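Local atomic coordinates of putative Outer membrane protein (PDB entry 6GW5), a protein that is the Helicobacter pylori adhesin SabA, here its adhesin domain, which probably binds host glycans. Residues Q66-S71 with K221-I226; L73-L78 with A215-I220; A97-N102 with T123-M128. All coordinates share one frame; numbering follows the deposited sequence.

Contact 1 (Q66-S71 with K221-I226); sequences QAVITS and KAMIPI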
loop_
_atom_site.group_PDB
_atom_site.type_symbol
_atom_site.label_atom_id
_atom_site.label_comp_id
_atom_site.label_asym_id
_atom_site.label_seq_id
_atom_site.Cartn_x
_atom_site.Cartn_y
_atom_site.Cartn_z
ATOM N N GLN A 66 4.028 13.834 2.708
ATOM C CA GLN A 66 5.218 14.463 3.216
ATOM C C GLN A 66 6.482 13.980 2.539
ATOM O O GLN A 66 7.290 14.773 2.073
ATOM C CB GLN A 66 5.372 14.159 4.710
ATOM C CG GLN A 66 5.152 15.355 5.606
ATOM C CD GLN A 66 6.174 16.455 5.326
ATOM O OE1 GLN A 66 7.372 16.334 5.640
ATOM N NE2 GLN A 66 5.705 17.520 4.719
ATOM N N ALA A 67 6.686 12.669 2.542
ATOM C CA ALA A 67 7.895 12.129 2.017
ATOM C C ALA A 67 8.002 12.436 0.526
ATOM O O ALA A 67 9.093 12.750 0.043
ATOM C CB ALA A 67 7.984 10.623 2.280
ATOM N N VAL A 68 6.900 12.298 -0.202
ATOM C CA VAL A 68 6.917 12.526 -1.651
ATOM C C VAL A 68 7.191 14.015 -1.957
ATOM O O VAL A 68 7.976 14.327 -2.847
ATOM C CB VAL A 68 5.632 12.022 -2.342
ATOM C CG1 VAL A 68 5.597 12.402 -3.823
ATOM C CG2 VAL A 68 5.508 10.509 -2.228
ATOM N N ILE A 69 6.572 14.917 -1.219
ATOM C CA ILE A 69 6.818 16.335 -1.436
ATOM C C ILE A 69 8.240 16.667 -1.110
ATOM O O ILE A 69 8.906 17.334 -1.866
ATOM C CB ILE A 69 5.928 17.228 -0.558
ATOM C CG1 ILE A 69 4.451 17.099 -0.932
ATOM C CG2 ILE A 69 6.349 18.682 -0.665
ATOM C CD1 ILE A 69 4.169 17.113 -2.410
ATOM N N THR A 70 8.712 16.220 0.034
ATOM C CA THR A 70 10.110 16.393 0.386
ATOM C C THR A 70 10.993 15.949 -0.825
ATOM O O THR A 70 11.914 16.657 -1.246
ATOM C CB THR A 70 10.429 15.570 1.651
ATOM O OG1 THR A 70 9.810 16.176 2.803
ATOM C CG2 THR A 70 11.936 15.394 1.881
ATOM N N SER A 71 10.727 14.754 -1.328
ATOM C CA SER A 71 11.567 14.159 -2.327
ATOM C C SER A 71 11.481 14.955 -3.664
ATOM O O SER A 71 12.436 15.033 -4.388
ATOM C CB SER A 71 11.218 12.669 -2.503
ATOM O OG SER A 71 10.136 12.534 -3.396
ATOM N N LYS A 221 8.276 10.931 -9.885
ATOM C CA LYS A 221 7.154 11.302 -10.738
ATOM C C LYS A 221 5.966 10.334 -10.636
ATOM O O LYS A 221 4.815 10.767 -10.552
ATOM C CB LYS A 221 7.615 11.366 -12.193
ATOM C CG LYS A 221 6.681 12.109 -13.113
ATOM C CD LYS A 221 7.389 12.460 -14.417
ATOM C CE LYS A 221 6.417 13.109 -15.396
ATOM N NZ LYS A 221 5.565 12.091 -16.072
ATOM N N ALA A 222 6.252 9.034 -10.644
ATOM C CA ALA A 222 5.206 7.996 -10.586
ATOM C C ALA A 222 4.495 7.929 -9.237
ATOM O O ALA A 222 3.388 7.414 -9.155
ATOM C CB ALA A 222 5.784 6.640 -10.924
ATOM N N MET A 223 5.119 8.478 -8.193
ATOM C CA MET A 223 4.511 8.541 -6.855
ATOM C C MET A 223 3.287 9.422 -6.791
ATOM O O MET A 223 2.375 9.168 -6.001
ATOM C CB MET A 223 5.495 9.095 -5.828
ATOM C CG MET A 223 6.725 8.248 -5.646
ATOM S SD MET A 223 7.867 8.940 -4.459
ATOM C CE MET A 223 9.193 7.754 -4.604
ATOM N N ILE A 224 3.285 10.470 -7.597
ATOM C CA ILE A 224 2.293 11.514 -7.444
ATOM C C ILE A 224 0.892 11.038 -7.807
ATOM O O ILE A 224 -0.024 11.236 -7.018
ATOM C CB ILE A 224 2.699 12.790 -8.199
ATOM C CG1 ILE A 224 3.970 13.354 -7.555
ATOM C CG2 ILE A 224 1.621 13.846 -8.081
ATOM C CD1 ILE A 224 4.567 14.557 -8.259
ATOM N N PRO A 225 0.714 10.430 -8.995
ATOM C CA PRO A 225 -0.590 9.902 -9.333
ATOM C C PRO A 225 -1.072 8.834 -8.377
ATOM O O PRO A 225 -2.278 8.746 -8.111
ATOM C CB PRO A 225 -0.410 9.318 -10.740
ATOM C CG PRO A 225 1.016 9.267 -10.988
ATOM C CD PRO A 225 1.615 10.367 -10.145
ATOM N N ILE A 226 -0.158 8.051 -7.840
ATOM C CA ILE A 226 -0.556 7.060 -6.820
ATOM C C ILE A 226 -1.170 7.721 -5.589
ATOM O O ILE A 226 -2.211 7.306 -5.110
ATOM C CB ILE A 226 0.620 6.158 -6.417
ATOM C CG1 ILE A 226 0.883 5.159 -7.555
ATOM C CG2 ILE A 226 0.317 5.420 -5.107
ATOM C CD1 ILE A 226 2.256 4.546 -7.545
#
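Val68 and Met223 carry this contact. Their alpha carbons lie 7.0 Å apart, the nearest such pair across the two segments, and both side chains leave the backbone toward the partner helix. Both Val68 methyls, CG1 and CG2, lie 3.9 Å from Met223 CB, and CG2 also reaches the thioether, at 3.6 Å from Met223 SD; the valine fork thus meets both the root and the sulfur of the methionine. With Met223 CG anti to the carbonyl carbon (chi1 -62°) and the chain extended beyond it, the sulfur crosses Val68 CG2 on the side of Ser71, whose OG remains 4.4 Å from Met223 SD. Ile224 adds a lighter touch at the flank, its CG1 coming within 4.2 Å of Val68 CG1.

Ser71 OG is engaged within its own helix. It donates to Val68 O at 2.9 Å, with a C=O...donor angle of 118° and the donor tilted from the carbonyl plane, which satisfies the hydroxyl on an otherwise apolar flank. Helix 255-283 adds Ile278 against Val68 and Phe282 against Met223 and Ser71, and helix 167-183 covers Ile224. With the segment axes 10.2 Å apart and running at 146°, the helices are inclined antiparallel neighbours. All four touching residues are buried, consistent with a pairing held by apolar burial, with the serine hydroxyl at its margin.

Contact 2 (L73-L78 with A215-I220); sequences LGFWSL and AVLNNI. Unlike the reference sequence in segment 215-220: Leu217 (reference Phe).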
loop_
_atom_site.group_PDB
_atom_site.type_symbol
_atom_site.label_atom_id
_atom_site.label_comp_id
_atom_site.label_asym_id
_atom_site.label_seq_id
_atom_site.Cartn_x
_atom_site.Cartn_y
_atom_site.Cartn_z
ATOM N N LEU A 73 10.878 18.335 -3.801
ATOM C CA LEU A 73 11.708 19.483 -3.499
ATOM C C LEU A 73 13.190 19.137 -3.459
ATOM O O LEU A 73 14.024 19.957 -3.818
ATOM C CB LEU A 73 11.275 20.141 -2.204
ATOM C CG LEU A 73 9.862 20.780 -2.303
ATOM C CD1 LEU A 73 9.377 21.202 -0.926
ATOM C CD2 LEU A 73 9.808 21.998 -3.222
ATOM N N GLY A 74 13.521 17.908 -3.089
ATOM C CA GLY A 74 14.877 17.483 -3.061
ATOM C C GLY A 74 15.396 17.381 -4.477
ATOM O O GLY A 74 16.503 17.832 -4.767
ATOM N N PHE A 75 14.631 16.752 -5.363
ATOM C CA PHE A 75 15.079 16.640 -6.718
ATOM C C PHE A 75 15.199 18.032 -7.314
ATOM O O PHE A 75 16.151 18.340 -7.990
ATOM C CB PHE A 75 14.156 15.800 -7.590
ATOM C CG PHE A 75 14.688 15.644 -8.938
ATOM C CD1 PHE A 75 15.726 14.779 -9.150
ATOM C CD2 PHE A 75 14.292 16.486 -9.956
ATOM C CE1 PHE A 75 16.338 14.696 -10.400
ATOM C CE2 PHE A 75 14.868 16.383 -11.217
ATOM C CZ PHE A 75 15.890 15.485 -11.441
ATOM N N TRP A 76 14.237 18.888 -7.049
ATOM C CA TRP A 76 14.317 20.248 -7.546
ATOM C C TRP A 76 15.616 20.888 -7.096
ATOM O O TRP A 76 16.313 21.527 -7.873
ATOM C CB TRP A 76 13.108 21.105 -7.080
ATOM C CG TRP A 76 13.267 22.564 -7.406
ATOM C CD1 TRP A 76 13.582 23.559 -6.545
ATOM C CD2 TRP A 76 13.225 23.144 -8.704
ATOM N NE1 TRP A 76 13.712 24.752 -7.224
ATOM C CE2 TRP A 76 13.512 24.524 -8.557
ATOM C CE3 TRP A 76 12.993 22.627 -9.982
ATOM C CZ2 TRP A 76 13.533 25.421 -9.639
ATOM C CZ3 TRP A 76 13.015 23.521 -11.082
ATOM C CH2 TRP A 76 13.274 24.918 -10.889
ATOM N N SER A 77 15.937 20.718 -5.834
ATOM C CA SER A 77 17.115 21.344 -5.294
ATOM C C SER A 77 18.367 20.792 -6.013
ATOM O O SER A 77 19.292 21.522 -6.305
ATOM C CB SER A 77 17.122 21.171 -3.786
ATOM O OG SER A 77 18.411 21.041 -3.270
ATOM N N LEU A 78 18.368 19.519 -6.351
ATOM C CA LEU A 78 19.491 18.944 -7.074
ATOM C C LEU A 78 19.589 19.522 -8.455
ATOM O O LEU A 78 20.656 19.940 -8.876
ATOM C CB LEU A 78 19.363 17.418 -7.195
ATOM C CG LEU A 78 19.443 16.528 -5.944
ATOM C CD1 LEU A 78 19.214 15.066 -6.327
ATOM C CD2 LEU A 78 20.742 16.683 -5.203
ATOM N N ALA A 215 16.491 7.247 -13.016
ATOM C CA ALA A 215 15.373 6.584 -12.338
ATOM C C ALA A 215 14.778 7.402 -11.199
ATOM O O ALA A 215 13.580 7.304 -10.912
ATOM C CB ALA A 215 15.834 5.233 -11.821
ATOM N N VAL A 216 15.619 8.156 -10.492
ATOM C CA VAL A 216 15.145 8.943 -9.377
ATOM C C VAL A 216 14.046 9.879 -9.810
ATOM O O VAL A 216 13.089 10.121 -9.042
ATOM C CB VAL A 216 16.291 9.694 -8.671
ATOM C CG1 VAL A 216 16.985 10.736 -9.574
ATOM C CG2 VAL A 216 15.817 10.316 -7.349
ATOM N N LEU A 217 14.174 10.425 -11.017
ATOM C CA LEU A 217 13.155 11.338 -11.468
ATOM C C LEU A 217 11.905 10.565 -11.784
ATOM O O LEU A 217 10.832 10.943 -11.374
ATOM C CB LEU A 217 13.597 12.141 -12.692
ATOM C CG LEU A 217 12.388 12.906 -13.283
ATOM C CD1 LEU A 217 12.382 14.387 -12.955
ATOM C CD2 LEU A 217 12.263 12.657 -14.776
ATOM N N ASN A 218 12.045 9.509 -12.558
ATOM C CA ASN A 218 10.888 8.765 -12.990
ATOM C C ASN A 218 10.062 8.198 -11.823
ATOM O O ASN A 218 8.839 8.233 -11.837
ATOM C CB ASN A 218 11.305 7.664 -13.960
ATOM C CG ASN A 218 11.905 8.215 -15.287
ATOM O OD1 ASN A 218 11.424 9.211 -15.879
ATOM N ND2 ASN A 218 12.983 7.570 -15.742
ATOM N N ASN A 219 10.749 7.708 -10.796
ATOM C CA ASN A 219 10.091 7.119 -9.608
ATOM C C ASN A 219 9.363 8.132 -8.758
ATOM O O ASN A 219 8.274 7.845 -8.302
ATOM C CB ASN A 219 11.106 6.392 -8.728
ATOM C CG ASN A 219 11.493 5.050 -9.280
ATOM O OD1 ASN A 219 11.338 4.809 -10.479
ATOM N ND2 ASN A 219 12.068 4.188 -8.427
ATOM N N ILE A 220 10.000 9.287 -8.513
ATOM C CA ILE A 220 9.355 10.344 -7.788
ATOM C C ILE A 220 8.118 10.756 -8.576
ATOM O O ILE A 220 7.030 10.867 -8.014
ATOM C CB ILE A 220 10.299 11.520 -7.567
ATOM C CG1 ILE A 220 11.352 11.132 -6.563
ATOM C CG2 ILE A 220 9.547 12.722 -7.014
ATOM C CD1 ILE A 220 12.556 12.025 -6.597
#
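The side chain of Phe75 meets three aliphatic side chains of helix 215-240: Val216 and Leu217 touch the ring, Ile220 its base. The closest neighbour is Leu217 CD1, 3.6 Å from Phe75 CE2 and 4.0 Å from Phe75 CZ, so one methyl sits by the outer corner of the ring. Val216 CG1 lies 4.1 Å from Phe75 CE1, on the same side of the ring plane as the leucine methyl; both come in obliquely. Ile220 CD1 lies 4.2 Å from Phe75 CB. The phenylalanine has CG opposite the backbone N (chi1 -177°), which carries the ring out across the interhelical gap, between segment axes 11.0 Å apart.

Packing thins toward the end of segment 73-78. Leu78 also leaves its backbone in the direction of the partner, yet its side chain stops 5.9 Å from it and packs on Tyr292. Asn218 and Asn219, partly exposed, occupy the outer side of their helix, where Asn218 ND2 donates to Thr212 O and Asn219 ND2 to Leu281 O, whereas Leu217 continues inward onto Met178 and Ile181 of helix 167-183. An aromatic side chain filling the gap between inclined antiparallel helices (148°), with asparagines on the outer side, fits the apolar interior of this adhesin domain's helical bundle.

Contact 3 (A97-N102 with T123-M128); sequences ASVQGN and TTYDKM
A type II beta turn running from Val99 to Asn102 packs against helix 122-139, with Val99, its first residue, set on Tyr125. The turn belongs to the loop after strand 87-89, whereas the helix falls in a region predicted to form a coiled coil. Val99 CG2 lies 4.0 Å from Tyr125 CE2, and Val99 CB is 4.1 Å from that same ring carbon, so the valine rests obliquely on one corner of the ring as Val99 and Tyr125 run antiparallel past one another. Tyr125 extends with CG opposite its backbone N (chi1 172°), bringing the phenol up to the turn, where its OH stands 4.1 Å from Gln100 O, too far for a hydrogen bond.

The second valine methyl faces a carboxylate: Val99 CG1 is 3.9 Å from Asp126 OD1. This is van der Waals contact of a methyl with an oxygen; the polar partner of the carboxylate is Gln122, whose NE2 bonds to OD2 and whose side chain also touches Ala97 and Val99, extending the turn's footing one helical turn toward the N terminus.

The shape of the loop has its own supports. Gly101 adopts positive phi (95°), as the third position of a type II turn favours. The turn bond from Asn102 N to Val99 O is weak at 3.4 Å, and so is that from Asn102 ND2 to Ala97 O. Tyr125 also packs on Trp76 and Leu84. The turn's geometry therefore rests on bonds to Leu84 and Val88 of the same chain, in and before strand 87-89 (Asn102 OD1 accepts from Val88 N, and backbone bonds join Ala97 to Val88 and Gly101 to Leu84), while its seat on the helix is apolar and light, 118 Å² in all.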
loop_
_atom_site.group_PDB
_atom_site.type_symbol
_atom_site.label_atom_id
_atom_site.label_comp_id
_atom_site.label_asym_id
_atom_site.label_seq_id
_atom_site.Cartn_x
_atom_site.Cartn_y
_atom_site.Cartn_z
ATOM N N ALA A 97 20.809 34.624 -18.670
ATOM C CA ALA A 97 19.736 35.307 -17.949
ATOM C C ALA A 97 20.228 35.783 -16.598
ATOM O O ALA A 97 21.115 35.172 -16.005
ATOM C CB ALA A 97 18.554 34.374 -17.788
ATOM N N SER A 98 19.618 36.851 -16.105
ATOM C CA SER A 98 19.989 37.436 -14.821
ATOM C C SER A 98 19.627 36.615 -13.552
ATOM O O SER A 98 19.966 37.042 -12.442
ATOM C CB SER A 98 19.331 38.815 -14.713
ATOM O OG SER A 98 19.740 39.485 -13.530
ATOM N N VAL A 99 18.922 35.488 -13.705
ATOM C CA VAL A 99 18.425 34.677 -12.561
ATOM C C VAL A 99 19.467 34.052 -11.650
ATOM O O VAL A 99 20.518 33.598 -12.095
ATOM C CB VAL A 99 17.496 33.518 -12.993
ATOM C CG1 VAL A 99 16.175 34.070 -13.511
ATOM C CG2 VAL A 99 18.161 32.591 -14.014
ATOM N N GLN A 100 19.112 33.990 -10.369
ATOM C CA GLN A 100 19.997 33.515 -9.310
ATOM C C GLN A 100 20.277 32.043 -9.470
ATOM O O GLN A 100 19.359 31.269 -9.692
ATOM C CB GLN A 100 19.344 33.728 -7.943
ATOM C CG GLN A 100 20.270 33.406 -6.771
ATOM C CD GLN A 100 20.201 34.501 -5.725
ATOM O OE1 GLN A 100 19.113 34.817 -5.211
ATOM N NE2 GLN A 100 21.350 35.110 -5.418
ATOM N N GLY A 101 21.539 31.673 -9.316
ATOM C CA GLY A 101 21.984 30.288 -9.387
ATOM C C GLY A 101 22.503 29.860 -10.740
ATOM O O GLY A 101 23.059 28.764 -10.873
ATOM N N ASN A 102 22.360 30.710 -11.759
ATOM C CA ASN A 102 22.838 30.365 -13.113
ATOM C C ASN A 102 24.350 30.094 -13.117
ATOM O O ASN A 102 25.115 30.868 -12.576
ATOM C CB ASN A 102 22.496 31.486 -14.096
ATOM C CG ASN A 102 22.110 30.987 -15.469
ATOM O OD1 ASN A 102 21.956 29.791 -15.711
ATOM N ND2 ASN A 102 21.945 31.926 -16.400
ATOM N N THR A 123 11.876 31.805 -20.041
ATOM C CA THR A 123 10.437 31.533 -19.999
ATOM C C THR A 123 10.152 30.230 -19.201
ATOM O O THR A 123 9.502 30.259 -18.139
ATOM C CB THR A 123 9.881 31.378 -21.446
ATOM O OG1 THR A 123 10.066 32.598 -22.148
ATOM C CG2 THR A 123 8.391 31.018 -21.465
ATOM N N THR A 124 10.671 29.109 -19.720
ATOM C CA THR A 124 10.393 27.810 -19.173
ATOM C C THR A 124 10.876 27.723 -17.725
ATOM O O THR A 124 10.172 27.204 -16.859
ATOM C CB THR A 124 11.040 26.710 -20.010
ATOM O OG1 THR A 124 10.548 26.748 -21.362
ATOM C CG2 THR A 124 10.722 25.346 -19.425
ATOM N N TYR A 125 12.054 28.251 -17.446
ATOM C CA TYR A 125 12.626 28.153 -16.110
ATOM C C TYR A 125 11.785 28.876 -15.067
ATOM O O TYR A 125 11.668 28.419 -13.933
ATOM C CB TYR A 125 14.054 28.674 -16.071
ATOM C CG TYR A 125 14.628 28.761 -14.657
ATOM C CD1 TYR A 125 15.037 27.599 -13.969
ATOM C CD2 TYR A 125 14.777 30.001 -14.003
ATOM C CE1 TYR A 125 15.564 27.680 -12.694
ATOM C CE2 TYR A 125 15.294 30.085 -12.725
ATOM C CZ TYR A 125 15.669 28.925 -12.076
ATOM O OH TYR A 125 16.178 29.014 -10.805
ATOM N N ASP A 126 11.242 30.025 -15.430
ATOM C CA ASP A 126 10.589 30.895 -14.448
ATOM C C ASP A 126 9.307 30.206 -13.959
ATOM O O ASP A 126 8.937 30.366 -12.786
ATOM C CB ASP A 126 10.309 32.331 -15.012
ATOM C CG ASP A 126 11.581 33.241 -15.106
ATOM O OD1 ASP A 126 12.513 33.128 -14.271
ATOM O OD2 ASP A 126 11.647 34.083 -16.045
ATOM N N LYS A 127 8.647 29.436 -14.842
ATOM C CA LYS A 127 7.444 28.688 -14.447
ATOM C C LYS A 127 7.815 27.580 -13.463
ATOM O O LYS A 127 7.163 27.444 -12.424
ATOM C CB LYS A 127 6.734 27.981 -15.619
ATOM C CG LYS A 127 6.644 28.702 -16.961
ATOM C CD LYS A 127 5.626 27.994 -17.872
ATOM C CE LYS A 127 5.785 28.205 -19.362
ATOM N NZ LYS A 127 5.459 29.578 -19.797
ATOM N N MET A 128 8.819 26.780 -13.844
ATOM C CA MET A 128 9.406 25.798 -12.976
ATOM C C MET A 128 9.667 26.388 -11.614
ATOM O O MET A 128 9.222 25.861 -10.597
ATOM C CB MET A 128 10.719 25.325 -13.551
ATOM C CG MET A 128 10.622 24.263 -14.626
ATOM S SD MET A 128 12.278 23.685 -15.082
ATOM C CE MET A 128 11.815 22.682 -16.485
#

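Overall arrangement
After helices 3-32 and 35-54 the chain forms helix 60-79, which supplies one side of contacts 1 and 2, then passes through residues 97-102 and returns by helix 122-139 to close contact 3, a loop that includes the Cys112-Cys118 disulfide. Helix 215-240 next closes contact 2 and then contact 1, so the three loops nest without crossing. Contacts 1 and 2 are successive levels of one helix pair, their centres 9 Å apart, joined where Ser71 OG packs on Ile220 CG2. Trp76 CH2, 3.7 Å from Met128 CB, links contact 2 to contact 3, connecting the helical bundle with the turn-bearing region further from the chain's centre.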